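Local coordinates for protein pyridoxamine 5-phosphate-dependent dehydrase (Escherichia coli, PDB 3B8X) that catalyses the removal of the C3'-hydroxyl from GDP-4-keto-6-deoxymannose, using a pyridoxal phosphate cofactor, on the pathway to the O-antigen sugar L-colitose, at residues Y6-S11 with G329-P334; F304-I309 with L369-H374. The protein carries 1 engineered substitution. One frame throughout, in Å; residues are numbered along the deposited sequence.

Contact 1: Y6-S11 with G329-P334; sequences YPLASS and GIECRP. With NA (sodium ion), chain K; G4M ([(2R,3S,4R,5R)-5-(2-amino-6-oxo-1,6-dihydro-9H-purin-9-yl)-3,4-dihydroxytetrahydrofuran-2-yl]methyl (2R,3S,4S,5S,6R)-3,4-dihydroxy-5-[({3-hydroxy-2-methyl-5-[(phosphonooxy)methyl]pyridin-4-yl}methyl)amino]-6-methyltetrahydro-2H-pyran-2-yl dihydrogen diphosphate), chain O.
Two backbone bonds join the loop 6-11 to 329-334 as a single beta bridge: Y6 N gives its hydrogen to G329 O (3.1 Å), and E331 N gives its own to Y6 O (3.0 Å). Water 1 donates to Y6 O and E331 O. G329 has just ended helix 318-328 in a Schellman motif, whose positive phi (84°) suits glycine.

The polar contacts centre on E331. With CG anti to its backbone N and the chain extended, one carboxylate can serve backbone, arginine and ribose. L8 N donates to OE1 over 2.8 Å from above the carboxylate plane. OE2 takes a salt bridge from R333 NH1 (3.2 Å), again from above that plane. Both oxygens lie within hydrogen-bonding distance of the ribose O3' of G4M. R333, bent at chi2, points NE at the diphosphate O4P (2.6 Å), while NH1 reaches O4P and O1P; its several N-H groups suit these oxygens. R221 of the second subunit also binds G4M close by, and the negative diphosphate probably eases the repulsion between the two arginines.

Carbon contacts flank these bonds. L8 CD2 sits over one face of the R333 guanidinium, towards its rim, meets R333 CG at 3.8 Å and touches the ligand's phosphate O3P; Y6 CD2 rests obliquely on I330 CG2 (3.7 Å). L8 also offers its carbonyl O to a sodium ion at 2.5 Å, so one residue serves metal, ligand and glutamate.

In the fold, I330 packs on helix 379-388, Y6 bonds through OH to G372 O, and R333 pairs by backbone with F370 of strand 368-372, while C332 and P334 pack on F238 of the second subunit.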
loop_
_atom_site.group_PDB
_atom_site.type_symbol
_atom_site.label_atom_id
_atom_site.label_comp_id
_atom_site.label_asym_id
_atom_site.label_seq_id
_atom_site.Cartn_x
_atom_site.Cartn_y
_atom_site.Cartn_z
ATOM N N TYR B 6 -22.250 -19.030 -13.710
ATOM C CA TYR B 6 -22.336 -18.858 -12.261
ATOM C C TYR B 6 -20.919 -18.534 -11.783
ATOM O O TYR B 6 -20.167 -19.365 -11.280
ATOM C CB TYR B 6 -22.795 -20.165 -11.667
ATOM C CG TYR B 6 -22.988 -20.141 -10.170
ATOM C CD1 TYR B 6 -22.707 -19.010 -9.415
ATOM C CD2 TYR B 6 -23.346 -21.308 -9.505
ATOM C CE1 TYR B 6 -22.871 -19.045 -8.001
ATOM C CE2 TYR B 6 -23.529 -21.349 -8.143
ATOM C CZ TYR B 6 -23.290 -20.227 -7.381
ATOM O OH TYR B 6 -23.438 -20.344 -6.012
ATOM N N PRO B 7 -20.559 -17.291 -11.997
ATOM C CA PRO B 7 -19.244 -16.832 -11.641
ATOM C C PRO B 7 -19.194 -16.492 -10.162
ATOM O O PRO B 7 -20.215 -16.260 -9.519
ATOM C CB PRO B 7 -19.118 -15.549 -12.491
ATOM C CG PRO B 7 -20.550 -14.999 -12.486
ATOM C CD PRO B 7 -21.386 -16.243 -12.631
ATOM N N LEU B 8 -17.984 -16.401 -9.639
ATOM C CA LEU B 8 -17.799 -15.980 -8.262
ATOM C C LEU B 8 -18.398 -14.635 -7.821
ATOM O O LEU B 8 -18.824 -14.510 -6.692
ATOM C CB LEU B 8 -16.301 -16.019 -7.914
ATOM C CG LEU B 8 -15.924 -16.691 -6.602
ATOM C CD1 LEU B 8 -15.880 -18.201 -6.776
ATOM C CD2 LEU B 8 -14.578 -16.081 -6.151
ATOM N N ALA B 9 -18.350 -13.584 -8.627
ATOM C CA ALA B 9 -18.877 -12.290 -8.178
ATOM C C ALA B 9 -19.514 -11.607 -9.374
ATOM O O ALA B 9 -19.296 -12.025 -10.505
ATOM C CB ALA B 9 -17.717 -11.421 -7.632
ATOM N N SER B 10 -20.320 -10.585 -9.111
ATOM C CA SER B 10 -20.954 -9.791 -10.157
ATOM C C SER B 10 -20.893 -8.326 -9.710
ATOM O O SER B 10 -20.388 -8.010 -8.621
ATOM C CB SER B 10 -22.371 -10.290 -10.468
ATOM O OG SER B 10 -23.184 -10.409 -9.303
ATOM N N SER B 11 -21.294 -7.411 -10.581
ATOM C CA SER B 11 -21.243 -5.987 -10.214
ATOM C C SER B 11 -22.259 -5.675 -9.114
ATOM O O SER B 11 -23.404 -6.155 -9.178
ATOM C CB SER B 11 -21.539 -5.103 -11.437
ATOM O OG SER B 11 -21.463 -3.729 -11.105
ATOM N N GLY B 329 -19.549 -24.279 -16.020
ATOM C CA GLY B 329 -19.447 -22.831 -16.044
ATOM C C GLY B 329 -19.614 -22.233 -14.648
ATOM O O GLY B 329 -20.084 -21.111 -14.507
ATOM N N ILE B 330 -19.285 -23.019 -13.625
ATOM C CA ILE B 330 -19.375 -22.557 -12.245
ATOM C C ILE B 330 -17.961 -22.266 -11.700
ATOM O O ILE B 330 -17.133 -23.152 -11.542
ATOM C CB ILE B 330 -20.098 -23.564 -11.358
ATOM C CG1 ILE B 330 -21.536 -23.764 -11.831
ATOM C CG2 ILE B 330 -20.127 -23.053 -9.914
ATOM C CD1 ILE B 330 -22.250 -24.940 -11.092
ATOM N N GLU B 331 -17.685 -20.997 -11.446
ATOM C CA GLU B 331 -16.350 -20.581 -11.031
ATOM C C GLU B 331 -16.130 -21.093 -9.597
ATOM O O GLU B 331 -17.031 -21.053 -8.773
ATOM C CB GLU B 331 -16.218 -19.055 -11.071
ATOM C CG GLU B 331 -14.786 -18.578 -10.935
ATOM C CD GLU B 331 -14.631 -17.106 -11.207
ATOM O OE1 GLU B 331 -15.685 -16.444 -11.242
ATOM O OE2 GLU B 331 -13.485 -16.609 -11.375
ATOM N N CYS B 332 -14.934 -21.573 -9.293
ATOM C CA CYS B 332 -14.664 -22.012 -7.934
ATOM C C CYS B 332 -13.253 -21.668 -7.477
ATOM O O CYS B 332 -12.425 -21.221 -8.283
ATOM C CB CYS B 332 -15.009 -23.481 -7.774
ATOM S SG CYS B 332 -13.789 -24.503 -8.625
ATOM N N ARG B 333 -12.989 -21.812 -6.179
ATOM C CA ARG B 333 -11.699 -21.440 -5.594
ATOM C C ARG B 333 -11.397 -22.432 -4.453
ATOM O O ARG B 333 -12.309 -22.977 -3.861
ATOM C CB ARG B 333 -11.844 -20.066 -4.881
ATOM C CG ARG B 333 -12.014 -18.797 -5.728
ATOM C CD ARG B 333 -10.727 -18.501 -6.500
ATOM N NE ARG B 333 -10.791 -17.277 -7.297
ATOM C CZ ARG B 333 -11.182 -17.257 -8.561
ATOM N NH1 ARG B 333 -11.213 -16.095 -9.220
ATOM N NH2 ARG B 333 -11.562 -18.414 -9.140
ATOM N N PRO B 334 -10.139 -22.569 -4.053
ATOM C CA PRO B 334 -9.856 -23.362 -2.847
ATOM C C PRO B 334 -10.398 -22.485 -1.706
ATOM O O PRO B 334 -10.697 -21.308 -1.896
ATOM C CB PRO B 334 -8.326 -23.319 -2.731
ATOM C CG PRO B 334 -7.830 -22.887 -4.007
ATOM C CD PRO B 334 -8.918 -22.147 -4.759
HETATM NA NA NA K . -19.070 -13.428 -4.508
HETATM O OP3 G4M O . -8.109 -8.100 -1.207
HETATM P PL G4M O . -7.834 -7.103 -0.006
HETATM O OP1 G4M O . -6.305 -6.559 0.024
HETATM O OP2 G4M O . -8.836 -5.852 -0.128
HETATM O OP4 G4M O . -8.234 -7.840 1.390
HETATM C C5B G4M O . -7.217 -8.748 1.703
HETATM C C5L G4M O . -7.803 -9.773 2.597
HETATM C C6L G4M O . -7.498 -9.743 3.951
HETATM N N1L G4M O . -7.963 -10.681 4.744
HETATM C C2L G4M O . -8.723 -11.672 4.328
HETATM C C2A G4M O . -9.172 -12.745 5.291
HETATM C C3L G4M O . -9.123 -11.770 2.999
HETATM O O3L G4M O . -9.845 -12.848 2.622
HETATM C C4L G4M O . -8.668 -10.756 2.097
HETATM C C4A G4M O . -8.996 -10.777 0.734
HETATM N N4A G4M O . -9.660 -11.785 0.252
HETATM C C4G G4M O . -10.081 -11.745 -1.104
HETATM C C5G G4M O . -10.101 -13.123 -1.722
HETATM C C6G G4M O . -10.864 -14.103 -0.830
HETATM O O5G G4M O . -10.880 -12.903 -2.894
HETATM C C3G G4M O . -9.144 -10.883 -1.966
HETATM O O3G G4M O . -9.810 -9.653 -2.226
HETATM C C2G G4M O . -8.888 -11.593 -3.328
HETATM O O2G G4M O . -8.343 -10.697 -4.301
HETATM C C1G G4M O . -10.171 -12.167 -3.881
HETATM O O1G G4M O . -9.775 -13.164 -4.814
HETATM P P2 G4M O . -10.611 -13.343 -6.155
HETATM O O3P G4M O . -12.191 -13.400 -5.817
HETATM O O4P G4M O . -10.245 -14.802 -6.762
HETATM O OPP G4M O . -10.166 -12.064 -7.030
HETATM P P G4M O . -10.645 -12.141 -8.563
HETATM O O1P G4M O . -10.275 -13.444 -9.447
HETATM O O2P G4M O . -9.876 -10.873 -9.142
HETATM O "O5'" G4M O . -12.151 -11.672 -8.666
HETATM C "C5'" G4M O . -13.036 -12.768 -8.570
HETATM C "C4'" G4M O . -13.998 -12.675 -9.743
HETATM O "O4'" G4M O . -14.402 -11.286 -9.932
HETATM C "C3'" G4M O . -13.286 -13.102 -11.047
HETATM O "O3'" G4M O . -14.280 -13.692 -11.872
HETATM C "C2'" G4M O . -12.775 -11.764 -11.626
HETATM O "O2'" G4M O . -12.726 -11.871 -13.053
HETATM C "C1'" G4M O . -13.924 -10.849 -11.226
HETATM N N9 G4M O . -13.501 -9.446 -11.167
HETATM C C8 G4M O . -12.610 -8.921 -10.286
HETATM N N7 G4M O . -12.525 -7.626 -10.517
HETATM C C4 G4M O . -13.998 -8.439 -11.955
HETATM C C5 G4M O . -13.364 -7.246 -11.535
HETATM C C6 G4M O . -13.708 -6.006 -12.185
HETATM O O6 G4M O . -13.218 -4.929 -11.881
HETATM N N3 G4M O . -14.884 -8.404 -12.954
HETATM C C2 G4M O . -15.173 -7.260 -13.553
HETATM N N1 G4M O . -14.607 -6.065 -13.190
HETATM N N2 G4M O . -16.064 -7.259 -14.580
HETATM O O HOH W 1 -19.067 -19.424 -8.317
HETATM O O HOH W 2 -18.505 -12.481 -2.223
HETATM O O HOH W 3 -16.215 -13.464 -4.226
HETATM O O HOH W 4 -18.282 -15.427 -3.402
HETATM O O HOH W 5 -19.633 -11.215 -4.891
#

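Contact 2: F304-I309 with L369-H374; sequences FGFSFI and LFVGNH. With NA (sodium ion), chain K.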
loop_
_atom_site.group_PDB
_atom_site.type_symbol
_atom_site.label_atom_id
_atom_site.label_comp_id
_atom_site.label_asym_id
_atom_site.label_seq_id
_atom_site.Cartn_x
_atom_site.Cartn_y
_atom_site.Cartn_z
ATOM N N PHE B 304 -20.070 -15.023 2.565
ATOM C CA PHE B 304 -19.264 -14.435 1.508
ATOM C C PHE B 304 -19.314 -15.332 0.276
ATOM O O PHE B 304 -19.355 -14.868 -0.875
ATOM C CB PHE B 304 -17.838 -14.297 2.055
ATOM C CG PHE B 304 -16.827 -13.901 1.033
ATOM C CD1 PHE B 304 -16.528 -12.554 0.823
ATOM C CD2 PHE B 304 -16.146 -14.884 0.334
ATOM C CE1 PHE B 304 -15.560 -12.186 -0.111
ATOM C CE2 PHE B 304 -15.200 -14.563 -0.617
ATOM C CZ PHE B 304 -14.888 -13.196 -0.850
ATOM N N GLY B 305 -19.289 -16.630 0.537
ATOM C CA GLY B 305 -19.337 -17.658 -0.497
ATOM C C GLY B 305 -19.861 -18.941 0.115
ATOM O O GLY B 305 -20.105 -19.003 1.308
ATOM N N PHE B 306 -19.986 -19.976 -0.696
ATOM C CA PHE B 306 -20.492 -21.271 -0.258
ATOM C C PHE B 306 -19.424 -22.352 -0.294
ATOM O O PHE B 306 -19.077 -22.869 -1.377
ATOM C CB PHE B 306 -21.622 -21.650 -1.222
ATOM C CG PHE B 306 -22.812 -20.764 -1.095
ATOM C CD1 PHE B 306 -23.394 -20.178 -2.220
ATOM C CD2 PHE B 306 -23.315 -20.470 0.175
ATOM C CE1 PHE B 306 -24.544 -19.399 -2.087
ATOM C CE2 PHE B 306 -24.447 -19.666 0.342
ATOM C CZ PHE B 306 -25.023 -19.097 -0.804
ATOM N N SER B 307 -18.951 -22.757 0.887
ATOM C CA SER B 307 -17.903 -23.755 0.961
ATOM C C SER B 307 -18.466 -25.171 0.937
ATOM O O SER B 307 -19.611 -25.406 1.324
ATOM C CB SER B 307 -17.147 -23.595 2.287
ATOM O OG SER B 307 -18.014 -23.901 3.373
ATOM N N PHE B 308 -17.607 -26.091 0.498
ATOM C CA PHE B 308 -17.872 -27.531 0.508
ATOM C C PHE B 308 -16.620 -28.229 0.985
ATOM O O PHE B 308 -15.505 -27.754 0.751
ATOM C CB PHE B 308 -18.089 -28.060 -0.891
ATOM C CG PHE B 308 -19.365 -27.631 -1.496
ATOM C CD1 PHE B 308 -19.350 -26.898 -2.659
ATOM C CD2 PHE B 308 -20.575 -27.944 -0.895
ATOM C CE1 PHE B 308 -20.514 -26.497 -3.254
ATOM C CE2 PHE B 308 -21.761 -27.512 -1.478
ATOM C CZ PHE B 308 -21.720 -26.783 -2.663
ATOM N N ILE B 309 -16.824 -29.340 1.688
ATOM C CA ILE B 309 -15.739 -30.182 2.155
ATOM C C ILE B 309 -16.205 -31.623 1.931
ATOM O O ILE B 309 -17.301 -32.030 2.339
ATOM C CB ILE B 309 -15.307 -29.900 3.628
ATOM C CG1 ILE B 309 -14.420 -28.664 3.659
ATOM C CG2 ILE B 309 -14.356 -31.014 4.120
ATOM C CD1 ILE B 309 -14.443 -27.956 4.956
ATOM N N LEU B 369 -13.245 -26.426 -1.018
ATOM C CA LEU B 369 -13.354 -25.453 -2.119
ATOM C C LEU B 369 -14.573 -24.559 -1.859
ATOM O O LEU B 369 -15.400 -24.839 -0.993
ATOM C CB LEU B 369 -13.559 -26.201 -3.455
ATOM C CG LEU B 369 -14.986 -26.775 -3.719
ATOM C CD1 LEU B 369 -15.472 -26.601 -5.131
ATOM C CD2 LEU B 369 -15.186 -28.186 -3.205
ATOM N N PHE B 370 -14.742 -23.510 -2.649
ATOM C CA PHE B 370 -15.962 -22.766 -2.489
ATOM C C PHE B 370 -16.475 -22.191 -3.784
ATOM O O PHE B 370 -15.716 -22.049 -4.726
ATOM C CB PHE B 370 -15.929 -21.767 -1.318
ATOM C CG PHE B 370 -15.253 -20.463 -1.631
ATOM C CD1 PHE B 370 -15.964 -19.409 -2.182
ATOM C CD2 PHE B 370 -13.913 -20.268 -1.282
ATOM C CE1 PHE B 370 -15.367 -18.179 -2.432
ATOM C CE2 PHE B 370 -13.275 -19.051 -1.521
ATOM C CZ PHE B 370 -14.002 -18.002 -2.125
ATOM N N VAL B 371 -17.780 -21.939 -3.825
ATOM C CA VAL B 371 -18.415 -21.344 -4.989
ATOM C C VAL B 371 -19.003 -20.026 -4.575
ATOM O O VAL B 371 -18.992 -19.667 -3.410
ATOM C CB VAL B 371 -19.437 -22.250 -5.706
ATOM C CG1 VAL B 371 -18.704 -23.554 -6.205
ATOM C CG2 VAL B 371 -20.667 -22.542 -4.824
ATOM N N GLY B 372 -19.465 -19.235 -5.525
ATOM C CA GLY B 372 -19.864 -17.934 -5.079
ATOM C C GLY B 372 -21.209 -17.655 -4.428
ATOM O O GLY B 372 -22.211 -18.350 -4.605
ATOM N N ASN B 373 -21.224 -16.569 -3.672
ATOM C CA ASN B 373 -22.542 -16.064 -3.229
ATOM C C ASN B 373 -22.590 -14.608 -3.733
ATOM O O ASN B 373 -21.564 -13.943 -3.851
ATOM C CB ASN B 373 -22.769 -16.193 -1.715
ATOM C CG ASN B 373 -24.234 -15.912 -1.322
ATOM O OD1 ASN B 373 -25.116 -15.814 -2.181
ATOM N ND2 ASN B 373 -24.481 -15.769 -0.016
ATOM N N HIS B 374 -23.760 -14.097 -4.076
ATOM C CA HIS B 374 -23.860 -12.730 -4.573
ATOM C C HIS B 374 -24.998 -11.990 -3.876
ATOM O O HIS B 374 -25.857 -12.607 -3.247
ATOM C CB HIS B 374 -24.192 -12.698 -6.118
ATOM C CG HIS B 374 -23.249 -13.476 -6.981
ATOM N ND1 HIS B 374 -22.813 -13.006 -8.199
ATOM C CD2 HIS B 374 -22.687 -14.701 -6.826
ATOM C CE1 HIS B 374 -22.019 -13.906 -8.756
ATOM N NE2 HIS B 374 -21.959 -14.960 -7.964
HETATM NA NA NA K . -19.070 -13.428 -4.508
HETATM O O HOH W 4 -18.282 -15.427 -3.402
HETATM O O HOH W 2 -18.505 -12.481 -2.223
HETATM O O HOH W 3 -16.215 -13.464 -4.226
HETATM O O HOH W 5 -19.633 -11.215 -4.891
#
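F304 O is gripped by at least three donors: water 4 at 2.8 Å, water 2, and R275 NH1. Both waters also coordinate the sodium ion, and water 4 accepts from N373 N in turn. N373 O binds the same ion at 2.6 Å, so the ion links the two segments, directly to N373 and through waters 2 and 4 to F304, with no charged ligand from either.

Beyond the ion the strands run antiparallel, their axes 151° apart. F306 and V371 form a hydrogen-bonded pair, nearly straight from F306 N to V371 O (2.9 Å, 173°), and F308 with L369 forms the next. These are the two inner strands of the four-stranded antiparallel sheet in the C-terminal domain of this aspartate-aminotransferase-like fold.

One face carries F306, F308, L369 and V371. F308 CB meets L369 CD2 at 3.7 Å, and F306 CB touches V371 CG2. N373 CB lies over one face of the F306 ring, toward its rim, in a CH-pi contact 4.0 Å from the centroid; the amide plane is tilted 28° to the ring. N373 ND2 is held by W303 O and R275 O, and OD1 by N278 ND2, which fixes the amide's flip. Flat rings suit this buried face: F282 stacks on F306 and also meets F308.

On the face of S307 and F370, a CB on G305 would run into F370 CD1, so glycine suits the place and the F370 ring comes obliquely against its CA. F370 CZ then reaches the edge of the F304 ring at CE2 (3.9 Å).

Overall arrangement
Strands 332-333 and 368-372 are neighbours in one sheet, so contact 2 holds its interior while contact 1 lies at its edge, where the loop 6-11 comes in. Their centres are 9 Å apart and their segments alternate along the chain. Every touching residue of contact 2 is buried, with phenylalanine and aliphatic packing around regular strand bonds; contact 1 is also largely buried, but turns its charged groups to the nucleotide-sugar ligand. The sodium ion is shared between them, and so are its four waters. H374 adds two hydrogen bonds to the loop, through NE2 to P7 O and ND1 to S10 OG.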